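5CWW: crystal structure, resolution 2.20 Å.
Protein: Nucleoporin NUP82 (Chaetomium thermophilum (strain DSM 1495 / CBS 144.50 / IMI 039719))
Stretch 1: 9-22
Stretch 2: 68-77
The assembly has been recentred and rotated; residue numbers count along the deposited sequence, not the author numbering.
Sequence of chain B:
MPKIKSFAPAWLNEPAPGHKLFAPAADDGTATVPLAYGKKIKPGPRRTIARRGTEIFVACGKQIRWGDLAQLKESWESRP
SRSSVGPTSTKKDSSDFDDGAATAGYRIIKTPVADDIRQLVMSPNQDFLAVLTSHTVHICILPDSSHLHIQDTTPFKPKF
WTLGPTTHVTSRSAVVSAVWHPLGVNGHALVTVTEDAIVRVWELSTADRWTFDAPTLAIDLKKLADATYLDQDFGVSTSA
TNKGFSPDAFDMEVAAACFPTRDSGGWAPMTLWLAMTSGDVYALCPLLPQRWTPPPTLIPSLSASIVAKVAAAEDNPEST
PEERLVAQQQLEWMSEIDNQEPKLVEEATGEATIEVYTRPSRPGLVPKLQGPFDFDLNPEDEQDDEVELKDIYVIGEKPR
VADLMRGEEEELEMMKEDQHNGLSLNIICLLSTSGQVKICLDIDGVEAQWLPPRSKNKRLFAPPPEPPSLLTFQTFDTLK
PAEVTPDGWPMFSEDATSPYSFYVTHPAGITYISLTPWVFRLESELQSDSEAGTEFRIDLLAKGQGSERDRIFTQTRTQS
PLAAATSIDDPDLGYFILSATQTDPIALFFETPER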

ATOM      1  N   PRO B   9      32.482   6.116  -7.740  1.00 84.12           N
ATOM      2  CA  PRO B   9      33.676   6.943  -7.947  1.00 86.35           C
ATOM      3  C   PRO B   9      34.642   6.867  -6.769  1.00 89.74           C
ATOM      4  O   PRO B   9      34.278   6.363  -5.708  1.00 89.04           O
ATOM      5  N   ALA B  10      35.858   7.367  -6.963  1.00 92.99           N
ATOM      6  CA  ALA B  10      36.908   7.258  -5.955  1.00 94.51           C
ATOM      7  C   ALA B  10      36.542   7.966  -4.654  1.00 92.60           C
ATOM      8  O   ALA B  10      36.981   7.558  -3.580  1.00 94.96           O
ATOM      9  N   TRP B  11      35.741   9.024  -4.750  1.00 90.21           N
ATOM     10  CA  TRP B  11      35.403   9.827  -3.576  1.00 86.70           C
ATOM     11  C   TRP B  11      34.268   9.201  -2.762  1.00 83.38           C
ATOM     12  O   TRP B  11      33.763   9.813  -1.820  1.00 81.12           O
ATOM     13  N   LEU B  12      33.877   7.982  -3.128  1.00 84.53           N
ATOM     14  CA  LEU B  12      32.916   7.206  -2.346  1.00 84.90           C
ATOM     15  C   LEU B  12      33.509   5.853  -1.954  1.00 88.74           C
ATOM     16  O   LEU B  12      32.850   5.053  -1.289  1.00 89.50           O
ATOM     17  N   ASN B  13      34.750   5.608  -2.365  1.00 93.90           N
ATOM     18  CA  ASN B  13      35.455   4.382  -2.004  1.00 97.43           C
ATOM     19  C   ASN B  13      36.573   4.659  -1.009  1.00102.89           C
ATOM     20  O   ASN B  13      37.163   5.737  -1.009  1.00101.87           O
ATOM     21  N   GLU B  14      36.854   3.674  -0.163  1.00107.17           N
ATOM     22  CA  GLU B  14      37.913   3.779   0.835  1.00115.10           C
ATOM     23  C   GLU B  14      39.245   4.132   0.165  1.00113.80           C
ATOM     24  O   GLU B  14      39.518   3.667  -0.940  1.00115.57           O
ATOM     25  N   PRO B  15      40.083   4.954   0.823  1.00113.80           N
ATOM     26  CA  PRO B  15      39.938   5.581   2.142  1.00110.71           C
ATOM     27  C   PRO B  15      39.287   6.967   2.108  1.00107.51           C
ATOM     28  O   PRO B  15      39.543   7.778   2.997  1.00109.31           O
ATOM     29  N   ALA B  16      38.452   7.230   1.107  1.00102.86           N
ATOM     30  CA  ALA B  16      37.754   8.510   1.033  1.00 98.77           C
ATOM     31  C   ALA B  16      36.758   8.635   2.183  1.00 96.52           C
ATOM     32  O   ALA B  16      36.225   7.631   2.654  1.00 92.79           O
ATOM     33  N   PRO B  17      36.501   9.872   2.638  1.00 94.11           N
ATOM     34  CA  PRO B  17      35.578  10.083   3.760  1.00 93.80           C
ATOM     35  C   PRO B  17      34.143   9.702   3.410  1.00 90.69           C
ATOM     36  O   PRO B  17      33.376   9.322   4.294  1.00 93.14           O
ATOM     37  N   GLY B  18      33.790   9.805   2.133  1.00 84.51           N
ATOM     38  CA  GLY B  18      32.446   9.481   1.692  1.00 74.81           C
ATOM     39  C   GLY B  18      32.102   8.016   1.893  1.00 75.71           C
ATOM     40  O   GLY B  18      30.932   7.661   2.032  1.00 69.95           O
ATOM     41  N   HIS B  19      33.121   7.164   1.915  1.00 82.95           N
ATOM     42  CA  HIS B  19      32.913   5.727   2.054  1.00 86.28           C
ATOM     43  C   HIS B  19      32.416   5.367   3.452  1.00 89.46           C
ATOM     44  O   HIS B  19      31.853   4.292   3.659  1.00 86.12           O
ATOM     45  N   LYS B  20      32.624   6.269   4.407  1.00 91.24           N
ATOM     46  CA  LYS B  20      32.202   6.033   5.783  1.00 92.94           C
ATOM     47  C   LYS B  20      30.687   5.894   5.883  1.00 87.25           C
ATOM     48  O   LYS B  20      30.173   5.269   6.811  1.00 86.25           O
ATOM     49  N   LEU B  21      29.977   6.479   4.925  1.00 82.89           N
ATOM     50  CA  LEU B  21      28.521   6.410   4.890  1.00 79.15           C
ATOM     51  C   LEU B  21      28.010   4.985   4.690  1.00 76.90           C
ATOM     52  O   LEU B  21      26.872   4.675   5.045  1.00 74.79           O
ATOM     53  N   PHE B  22      28.855   4.124   4.129  1.00 77.00           N
ATOM     54  CA  PHE B  22      28.434   2.791   3.711  1.00 77.48           C
ATOM     55  C   PHE B  22      29.158   1.669   4.452  1.00 84.65           C
ATOM     56  O   PHE B  22      28.582   0.611   4.697  1.00 80.10           O
ATOM     57  N   ASP B  68      26.614  14.968   2.913  1.00 81.71           N
ATOM     58  CA  ASP B  68      26.393  15.734   1.690  1.00 82.45           C
ATOM     59  C   ASP B  68      27.379  15.270   0.622  1.00 81.82           C
ATOM     60  O   ASP B  68      28.593  15.371   0.802  1.00 86.24           O
ATOM     61  N   LEU B  69      26.852  14.766  -0.490  1.00 78.73           N
ATOM     62  CA  LEU B  69      27.686  14.221  -1.556  1.00 77.12           C
ATOM     63  C   LEU B  69      28.557  15.287  -2.213  1.00 78.73           C
ATOM     64  O   LEU B  69      29.643  14.987  -2.706  1.00 80.00           O
ATOM     65  N   ALA B  70      28.078  16.528  -2.220  1.00 79.88           N
ATOM     66  CA  ALA B  70      28.828  17.629  -2.816  1.00 82.88           C
ATOM     67  C   ALA B  70      30.115  17.888  -2.041  1.00 85.89           C
ATOM     68  O   ALA B  70      31.198  17.951  -2.622  1.00 90.05           O
ATOM     69  N   GLN B  71      29.986  18.034  -0.726  1.00 83.18           N
ATOM     70  CA  GLN B  71      31.132  18.323   0.129  1.00 85.48           C
ATOM     71  C   GLN B  71      32.101  17.143   0.172  1.00 82.47           C
ATOM     72  O   GLN B  71      33.315  17.329   0.124  1.00 81.40           O
ATOM     73  N   LEU B  72      31.561  15.930   0.261  1.00 81.93           N
ATOM     74  CA  LEU B  72      32.391  14.728   0.297  1.00 84.12           C
ATOM     75  C   LEU B  72      33.173  14.560  -1.003  1.00 83.96           C
ATOM     76  O   LEU B  72      34.290  14.038  -1.004  1.00 88.35           O
ATOM     77  N   LYS B  73      32.584  15.004  -2.108  1.00 83.63           N
ATOM     78  CA  LYS B  73      33.276  14.992  -3.390  1.00 83.69           C
ATOM     79  C   LYS B  73      34.422  15.998  -3.362  1.00 83.14           C
ATOM     80  O   LYS B  73      35.557  15.672  -3.707  1.00 84.80           O
ATOM     81  N   GLU B  74      34.109  17.220  -2.943  1.00 79.16           N
ATOM     82  CA  GLU B  74      35.090  18.298  -2.894  1.00 82.42           C
ATOM     83  C   GLU B  74      36.244  17.976  -1.945  1.00 84.43           C
ATOM     84  O   GLU B  74      37.391  18.328  -2.213  1.00 87.51           O
ATOM     85  N   SER B  75      35.934  17.311  -0.837  1.00 99.71           N
ATOM     86  CA  SER B  75      36.951  16.956   0.149  1.00107.28           C
ATOM     87  C   SER B  75      37.992  16.012  -0.442  1.00106.81           C
ATOM     88  O   SER B  75      39.171  16.078  -0.091  1.00113.42           O
ATOM     89  N   TRP B  76      37.552  15.138  -1.341  1.00107.27           N
ATOM     90  CA  TRP B  76      38.449  14.185  -1.984  1.00104.86           C
ATOM     91  C   TRP B  76      39.151  14.799  -3.193  1.00107.39           C
ATOM     92  O   TRP B  76      40.166  14.282  -3.660  1.00110.43           O
ATOM     93  N   GLU B  77      38.602  15.896  -3.704  1.00106.30           N
ATOM     94  CA  GLU B  77      39.202  16.597  -4.833  1.00109.19           C
ATOM     95  C   GLU B  77      40.224  17.626  -4.360  1.00112.22           C
ATOM     96  O   GLU B  77      41.201  17.906  -5.056  1.00113.34           O
TER

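No hydrogen bond crosses between the stretches; they bury 630 Å² between them, largely through apolar packing centred on Trp11 and Trp76, whose CA atoms lie 5.6 Å apart (Trp11 CA to Trp76 CA). Trp76 (chi1 -172°, t; chi2 -106°) points its CA-to-CB bond toward stretch 1 and lays one ring face under Ala16 CB, 3.9 Å from the centroid of the Trp76 six-membered ring, and under Trp11 CA, 4.1 Å from that of the Trp76 five-membered ring. Both atoms sit within 28° of the ring normal, the geometry of CH-pi contacts. Ala10 CB reaches Trp76 NE1 at 3.7 Å.

The CA-to-CB bond of Trp11 points sideways to the helix, and its p rotamer (chi1 53°, chi2 -87°) lays the indole along it: Trp11 CZ3 is 3.5 Å from Leu69 O, while Lys73 CG stands 3.8 Å from the centroid of the Trp11 five-membered ring, only 9° off the normal. Lys73 chi1 (-178°, t) places CG over the ring, and the rest of the extended chain leads away.

The CA-to-CB bond of Leu72 (m, t) points toward stretch 1. Leu72 CD1 meets CD1 of Leu21, also m, t, at 3.5 Å. Pro17 CD lies 4.0 Å from Trp76 CE3 and Pro17 CB 4.2 Å from Leu72 CD2. A CB on Gly18 would clash with Trp11 O.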

ATOM      1  CB  PRO B   9      33.103   8.356  -8.103  1.00 83.59           C
ATOM      2  CG  PRO B   9      31.789   8.314  -7.413  1.00 80.09           C
ATOM      3  CD  PRO B   9      31.259   6.930  -7.629  1.00 79.68           C
ATOM      4  CB  ALA B  10      38.211   7.815  -6.502  1.00 98.07           C
ATOM      5  CB  TRP B  11      35.043  11.262  -3.984  1.00 87.46           C
ATOM      6  CG  TRP B  11      33.981  11.379  -5.034  1.00 86.82           C
ATOM      7  CD1 TRP B  11      34.163  11.366  -6.386  1.00 87.83           C
ATOM      8  CD2 TRP B  11      32.574  11.548  -4.820  1.00 85.00           C
ATOM      9  NE1 TRP B  11      32.956  11.507  -7.027  1.00 86.29           N
ATOM     10  CE2 TRP B  11      31.965  11.621  -6.088  1.00 84.72           C
ATOM     11  CE3 TRP B  11      31.771  11.639  -3.679  1.00 84.46           C
ATOM     12  CZ2 TRP B  11      30.590  11.779  -6.249  1.00 83.57           C
ATOM     13  CZ3 TRP B  11      30.405  11.796  -3.841  1.00 82.42           C
ATOM     14  CH2 TRP B  11      29.829  11.865  -5.116  1.00 82.09           C
ATOM     15  CB  LEU B  12      31.611   7.004  -3.123  1.00 83.52           C
ATOM     16  CG  LEU B  12      30.695   8.222  -3.278  1.00 81.91           C
ATOM     17  CD1 LEU B  12      29.484   7.866  -4.126  1.00 80.05           C
ATOM     18  CD2 LEU B  12      30.251   8.764  -1.926  1.00 80.38           C
ATOM     19  CB  ASN B  13      36.031   3.704  -3.250  1.00100.58           C
ATOM     20  CG  ASN B  13      34.960   3.303  -4.247  1.00100.41           C
ATOM     21  OD1 ASN B  13      35.088   3.555  -5.445  1.00102.84           O
ATOM     22  ND2 ASN B  13      33.896   2.673  -3.758  1.00 97.87           N
ATOM     23  CB  GLU B  14      38.025   2.459   1.605  1.00120.48           C
ATOM     24  CG  GLU B  14      38.703   2.564   2.964  1.00127.80           C
ATOM     25  CD  GLU B  14      38.613   1.278   3.767  1.00132.55           C
ATOM     26  OE1 GLU B  14      39.349   1.154   4.768  1.00136.85           O
ATOM     27  OE2 GLU B  14      37.806   0.397   3.402  1.00131.87           O
ATOM     28  CB  PRO B  15      41.387   5.676   2.620  1.00114.58           C
ATOM     29  CG  PRO B  15      42.151   5.934   1.370  1.00116.39           C
ATOM     30  CD  PRO B  15      41.428   5.191   0.267  1.00114.59           C
ATOM     31  CB  ALA B  16      37.044   8.660  -0.303  1.00 96.49           C
ATOM     32  CB  PRO B  17      35.697  11.584   4.034  1.00 94.73           C
ATOM     33  CG  PRO B  17      36.112  12.172   2.735  1.00 94.72           C
ATOM     34  CD  PRO B  17      36.999  11.146   2.091  1.00 96.69           C
ATOM     35  CB  HIS B  19      34.204   4.964   1.748  1.00 88.62           C
ATOM     36  CG  HIS B  19      34.037   3.476   1.752  1.00 87.82           C
ATOM     37  ND1 HIS B  19      33.297   2.806   0.803  1.00 85.43           N
ATOM     38  CD2 HIS B  19      34.512   2.528   2.596  1.00 89.07           C
ATOM     39  CE1 HIS B  19      33.324   1.510   1.059  1.00 85.96           C
ATOM     40  NE2 HIS B  19      34.054   1.315   2.142  1.00 88.08           N
ATOM     41  CB  LYS B  20      32.680   7.171   6.689  1.00 97.77           C
ATOM     42  CG  LYS B  20      34.192   7.256   6.839  1.00103.59           C
ATOM     43  CD  LYS B  20      34.591   8.359   7.809  1.00106.78           C
ATOM     44  CE  LYS B  20      36.103   8.444   7.974  1.00111.73           C
ATOM     45  NZ  LYS B  20      36.681   7.204   8.563  1.00115.12           N
ATOM     46  CB  LEU B  21      27.974   7.305   3.774  1.00 79.02           C
ATOM     47  CG  LEU B  21      28.105   8.814   3.986  1.00 80.66           C
ATOM     48  CD1 LEU B  21      27.849   9.555   2.686  1.00 81.42           C
ATOM     49  CD2 LEU B  21      27.142   9.286   5.062  1.00 80.33           C
ATOM     50  CB  PHE B  22      28.657   2.635   2.205  1.00 76.37           C
ATOM     51  CG  PHE B  22      28.060   3.747   1.390  1.00 74.44           C
ATOM     52  CD1 PHE B  22      28.796   4.886   1.108  1.00 76.12           C
ATOM     53  CD2 PHE B  22      26.760   3.659   0.918  1.00 72.46           C
ATOM     54  CE1 PHE B  22      28.252   5.914   0.362  1.00 75.42           C
ATOM     55  CE2 PHE B  22      26.208   4.685   0.171  1.00 71.95           C
ATOM     56  CZ  PHE B  22      26.955   5.814  -0.106  1.00 73.10           C
ATOM     57  CB  ASP B  68      26.553  17.234   1.957  1.00 85.95           C
ATOM     58  CG  ASP B  68      26.080  18.095   0.796  1.00 86.85           C
ATOM     59  OD1 ASP B  68      26.394  17.771  -0.369  1.00 86.84           O
ATOM     60  OD2 ASP B  68      25.389  19.104   1.051  1.00 88.16           O
ATOM     61  CB  LEU B  69      26.817  13.543  -2.617  1.00 73.95           C
ATOM     62  CG  LEU B  69      25.983  12.349  -2.149  1.00 70.39           C
ATOM     63  CD1 LEU B  69      25.160  11.800  -3.306  1.00 69.54           C
ATOM     64  CD2 LEU B  69      26.861  11.258  -1.550  1.00 70.48           C
ATOM     65  CB  ALA B  70      27.976  18.889  -2.865  1.00 82.78           C
ATOM     66  CB  GLN B  71      30.667  18.678   1.544  1.00 90.47           C
ATOM     67  CG  GLN B  71      29.665  19.827   1.596  1.00 96.68           C
ATOM     68  CD  GLN B  71      29.193  20.138   3.005  1.00102.41           C
ATOM     69  OE1 GLN B  71      29.867  19.819   3.985  1.00106.73           O
ATOM     70  NE2 GLN B  71      28.024  20.762   3.114  1.00102.46           N
ATOM     71  CB  LEU B  72      31.532  13.492   0.556  1.00 82.61           C
ATOM     72  CG  LEU B  72      30.905  13.409   1.949  1.00 80.78           C
ATOM     73  CD1 LEU B  72      29.788  12.377   1.970  1.00 79.37           C
ATOM     74  CD2 LEU B  72      31.960  13.079   2.995  1.00 82.18           C
ATOM     75  CB  LYS B  73      32.312  15.316  -4.534  1.00 87.00           C
ATOM     76  CG  LYS B  73      32.952  15.272  -5.918  1.00 92.96           C
ATOM     77  CD  LYS B  73      32.007  15.798  -6.989  1.00 94.50           C
ATOM     78  CE  LYS B  73      32.691  15.859  -8.347  1.00 98.48           C
ATOM     79  NZ  LYS B  73      31.865  16.563  -9.367  1.00 98.98           N
ATOM     80  CB  GLU B  74      34.414  19.605  -2.471  1.00 87.78           C
ATOM     81  CG  GLU B  74      35.354  20.805  -2.402  1.00 99.47           C
ATOM     82  CD  GLU B  74      34.640  22.085  -2.007  1.00102.43           C
ATOM     83  OE1 GLU B  74      33.392  22.105  -2.024  1.00103.29           O
ATOM     84  OE2 GLU B  74      35.328  23.072  -1.677  1.00108.73           O
ATOM     85  CB  SER B  75      36.303  16.314   1.376  1.00109.21           C
ATOM     86  OG  SER B  75      35.398  17.208   1.998  1.00108.92           O
ATOM     87  CB  TRP B  76      37.680  12.930  -2.408  1.00100.86           C
ATOM     88  CG  TRP B  76      38.570  11.835  -2.912  1.00101.89           C
ATOM     89  CD1 TRP B  76      38.728  11.438  -4.208  1.00102.93           C
ATOM     90  CD2 TRP B  76      39.440  11.005  -2.131  1.00103.58           C
ATOM     91  NE1 TRP B  76      39.635  10.410  -4.282  1.00105.41           N
ATOM     92  CE2 TRP B  76      40.087  10.124  -3.022  1.00106.09           C
ATOM     93  CE3 TRP B  76      39.731  10.919  -0.766  1.00104.22           C
ATOM     94  CZ2 TRP B  76      41.007   9.170  -2.591  1.00108.87           C
ATOM     95  CZ3 TRP B  76      40.646   9.970  -0.341  1.00107.14           C
ATOM     96  CH2 TRP B  76      41.272   9.109  -1.251  1.00109.33           C
ATOM     97  CB  GLU B  77      38.119  17.268  -5.680  1.00110.55           C
ATOM     98  CG  GLU B  77      37.297  16.284  -6.498  1.00111.09           C
ATOM     99  CD  GLU B  77      36.287  16.964  -7.399  1.00111.88           C
ATOM    100  OE1 GLU B  77      35.791  18.050  -7.031  1.00112.43           O
ATOM    101  OE2 GLU B  77      35.992  16.412  -8.480  1.00111.98           O
TER